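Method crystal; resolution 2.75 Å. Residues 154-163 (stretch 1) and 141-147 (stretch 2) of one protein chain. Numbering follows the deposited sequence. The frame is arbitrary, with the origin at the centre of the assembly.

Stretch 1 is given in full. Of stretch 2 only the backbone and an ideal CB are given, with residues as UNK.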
# COMPACT_ATOMS: atom_id res chain seq x y z
N ILE A 154 4.68 -14.52 9.68
CA ILE A 154 3.45 -15.19 9.24
C ILE A 154 2.40 -14.18 8.82
O ILE A 154 1.71 -14.37 7.81
CB ILE A 154 2.92 -16.13 10.33
CG1 ILE A 154 3.81 -17.37 10.45
CG2 ILE A 154 1.52 -16.60 9.97
CD1 ILE A 154 3.88 -18.16 9.16
N ALA A 155 2.24 -13.10 9.59
CA ALA A 155 1.29 -12.05 9.22
C ALA A 155 1.68 -11.40 7.90
O ALA A 155 0.83 -11.18 7.03
CB ALA A 155 1.23 -11.00 10.33
N SER A 156 2.97 -11.12 7.74
CA SER A 156 3.47 -10.56 6.50
C SER A 156 3.15 -11.48 5.33
O SER A 156 2.62 -11.05 4.30
CB SER A 156 4.98 -10.35 6.64
OG SER A 156 5.61 -10.07 5.40
N ALA A 157 3.49 -12.77 5.48
CA ALA A 157 3.26 -13.74 4.41
C ALA A 157 1.78 -13.89 4.10
O ALA A 157 1.39 -14.08 2.94
CB ALA A 157 3.88 -15.08 4.80
N ARG A 158 0.93 -13.82 5.13
CA ARG A 158 -0.51 -13.94 4.93
C ARG A 158 -1.03 -12.78 4.10
O ARG A 158 -1.80 -12.96 3.15
CB ARG A 158 -1.21 -13.96 6.28
CG ARG A 158 -2.67 -14.28 6.19
CD ARG A 158 -3.27 -14.34 7.57
NE ARG A 158 -2.76 -15.45 8.37
CZ ARG A 158 -3.10 -15.65 9.64
NH1 ARG A 158 -3.94 -14.83 10.24
NH2 ARG A 158 -2.59 -16.68 10.30
N PHE A 159 -0.62 -11.57 4.47
CA PHE A 159 -0.96 -10.38 3.70
C PHE A 159 -0.51 -10.54 2.26
O PHE A 159 -1.27 -10.26 1.33
CB PHE A 159 -0.30 -9.18 4.38
CG PHE A 159 -0.66 -7.86 3.80
CD1 PHE A 159 -1.77 -7.17 4.27
CD2 PHE A 159 0.12 -7.28 2.82
CE1 PHE A 159 -2.10 -5.94 3.77
CE2 PHE A 159 -0.21 -6.03 2.31
CZ PHE A 159 -1.32 -5.37 2.79
N LEU A 160 0.70 -11.04 2.04
CA LEU A 160 1.21 -11.18 0.67
C LEU A 160 0.38 -12.20 -0.12
O LEU A 160 0.06 -11.98 -1.30
CB LEU A 160 2.69 -11.57 0.71
CG LEU A 160 3.57 -11.36 -0.53
CD1 LEU A 160 3.48 -9.94 -1.09
CD2 LEU A 160 5.01 -11.66 -0.19
N LEU A 161 0.03 -13.33 0.51
CA LEU A 161 -0.80 -14.34 -0.14
C LEU A 161 -2.16 -13.77 -0.50
O LEU A 161 -2.70 -14.06 -1.58
CB LEU A 161 -0.97 -15.55 0.78
CG LEU A 161 -1.88 -16.67 0.26
CD1 LEU A 161 -1.38 -17.21 -1.08
CD2 LEU A 161 -2.00 -17.79 1.27
N LEU A 162 -2.72 -12.94 0.38
CA LEU A 162 -3.98 -12.27 0.10
C LEU A 162 -3.85 -11.35 -1.10
O LEU A 162 -4.74 -11.30 -1.96
CB LEU A 162 -4.44 -11.48 1.32
CG LEU A 162 -5.10 -12.35 2.39
CD1 LEU A 162 -5.29 -11.58 3.67
CD2 LEU A 162 -6.41 -12.93 1.92
N LEU A 163 -2.74 -10.60 -1.17
CA LEU A 163 -2.51 -9.68 -2.28
C LEU A 163 -2.53 -10.43 -3.61
O LEU A 163 -3.23 -10.04 -4.56
CB LEU A 163 -1.17 -8.97 -2.11
CG LEU A 163 -1.00 -7.85 -1.08
CD1 LEU A 163 0.35 -7.17 -1.25
CD2 LEU A 163 -2.09 -6.83 -1.15
N UNK A 141 -5.19 -0.85 9.31
CA UNK A 141 -4.26 -1.83 9.87
C UNK A 141 -4.33 -3.08 9.01
O UNK A 141 -5.30 -3.83 9.05
CB UNK A 141 -4.58 -2.15 11.33
N UNK A 142 -3.30 -3.28 8.19
CA UNK A 142 -3.30 -4.40 7.27
C UNK A 142 -3.06 -5.77 7.89
O UNK A 142 -3.28 -6.77 7.20
CB UNK A 142 -2.23 -4.15 6.20
N UNK A 143 -2.68 -5.83 9.16
CA UNK A 143 -2.49 -7.10 9.85
C UNK A 143 -3.58 -7.37 10.87
O UNK A 143 -3.44 -8.28 11.69
CB UNK A 143 -1.12 -7.12 10.54
N UNK A 144 -4.65 -6.57 10.86
CA UNK A 144 -5.79 -6.82 11.73
C UNK A 144 -5.31 -6.99 13.16
O UNK A 144 -4.68 -6.09 13.73
CB UNK A 144 -6.57 -8.05 11.27
N UNK A 145 -5.54 -8.19 13.70
CA UNK A 145 -5.06 -8.62 15.00
C UNK A 145 -4.17 -9.85 14.87
O UNK A 145 -4.10 -10.66 15.80
CB UNK A 145 -6.24 -8.91 15.93
N UNK A 146 -3.53 -10.04 13.72
CA UNK A 146 -2.74 -11.25 13.53
C UNK A 146 -1.56 -11.31 14.50
O UNK A 146 -1.26 -12.37 15.06
CB UNK A 146 -2.24 -11.33 12.09
N UNK A 147 -0.90 -10.17 14.75
CA UNK A 147 0.24 -10.16 15.66
C UNK A 147 -0.14 -10.62 17.07
O UNK A 147 0.75 -10.80 17.91
CB UNK A 147 0.85 -8.76 15.72

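At position 141 the ideal CB has nothing of the helix 154-163 within 5.5 Å, so this contact sets no preference and many side chains would suit. The deposited residue is Ser 141, whose O accepts a weak hydrogen bond from N of position 144 (3.3 Å) across a type I turn.

Position 142 is tighter. Its CA-to-CB direction points toward the helix, and the ideal CB would lie 3.0 Å from Phe 159 CE1, too close for two carbons that are not bonded. The phi/psi of -74/-10 is open to any residue, so the evidence for glycine is steric, not conformational. Gly 142 is deposited; its O lies at the edge of the Phe 159 ring, 3.3 Å from CD1, where the ring hydrogens carry slight positive charge.

At 143 the CB points sideways, 4.5 Å from Ala 155 CB. A short side chain would leave the helix surface beside Ala 155, Ser 156 and Phe 159 largely uncovered from here; a long or flat one, such as leucine, methionine or an aromatic, could reach it. Tyr 143, with chi1 at m, brings its end nearer. Ala 155 CB sits over one ring face, 4.1 Å from the ring centroid and 17° off the normal, a CH-pi contact. The ring edge turns toward the face of Phe 159 in an offset edge-to-face pair (centroids 5.8 Å apart, planes at 73°), and Tyr 143 OH comes 3.4 Å from Ser 156 CA.

Positions 144 and 145 are out of reach. Phi/psi of 52/-117 at 144 favours glycine, yet Ala 144 is found, in the type II' turn closed by N of position 146 to Tyr 143 O (2.7 Å). At 145, where the helix imposes no choice, stands Asp 145.

Position 146 faces the helix directly: its CA is 6.0 Å from Ala 155 CA, and the ideal CB is 3.9 Å from Ala 155 CB and 4.3 Å from Arg 158 NH1. Small Ala 155 leaves room, while Arg 158, t at chi1 and chi2 and turned to m at chi3, offers both methylenes and a charge. A large flat side chain suits, although an acid could also answer the guanidinium. Trp 146 has more of its surface covered by the helix stretch, 113 Å², than any other residue here. Arg 158 CD lies 3.4 Å from its six-membered ring centroid, 6° off the normal, and Arg 158 CZ makes a cation-pi contact 4.5 Å from the five-membered ring centroid. Leu 162 CD1 meets the ring edge at CH2, 3.7 Å away.

At 147 the ideal CB again finds no neighbour within 5.5 Å; only a longer side chain would touch. Leu 147 does, its CD2 3.7 Å from Ala 155 CB.

Stretch 2 (141-147) SGYADWL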
# COMPACT_ATOMS: atom_id res chain seq x y z
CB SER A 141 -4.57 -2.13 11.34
OG SER A 141 -5.46 -3.21 11.46
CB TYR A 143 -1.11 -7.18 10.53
CG TYR A 143 0.07 -7.18 9.58
CD1 TYR A 143 -0.12 -7.37 8.22
CD2 TYR A 143 1.38 -7.02 10.04
CE1 TYR A 143 0.94 -7.37 7.35
CE2 TYR A 143 2.47 -7.03 9.17
CZ TYR A 143 2.23 -7.21 7.83
OH TYR A 143 3.26 -7.22 6.93
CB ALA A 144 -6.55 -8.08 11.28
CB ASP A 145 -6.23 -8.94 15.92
CG ASP A 145 -7.07 -10.11 15.40
OD1 ASP A 145 -7.55 -10.92 16.23
OD2 ASP A 145 -7.24 -10.20 14.16
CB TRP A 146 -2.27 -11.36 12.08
CG TRP A 146 -3.38 -11.33 11.08
CD1 TRP A 146 -4.72 -11.50 11.32
CD2 TRP A 146 -3.24 -11.18 9.67
NE1 TRP A 146 -5.42 -11.43 10.15
CE2 TRP A 146 -4.54 -11.22 9.11
CE3 TRP A 146 -2.14 -10.98 8.81
CZ2 TRP A 146 -4.78 -11.09 7.75
CZ3 TRP A 146 -2.38 -10.85 7.45
CH2 TRP A 146 -3.69 -10.90 6.93
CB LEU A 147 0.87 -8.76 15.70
CG LEU A 147 1.45 -8.29 14.37
CD1 LEU A 147 2.40 -7.11 14.57
CD2 LEU A 147 2.12 -9.40 13.57
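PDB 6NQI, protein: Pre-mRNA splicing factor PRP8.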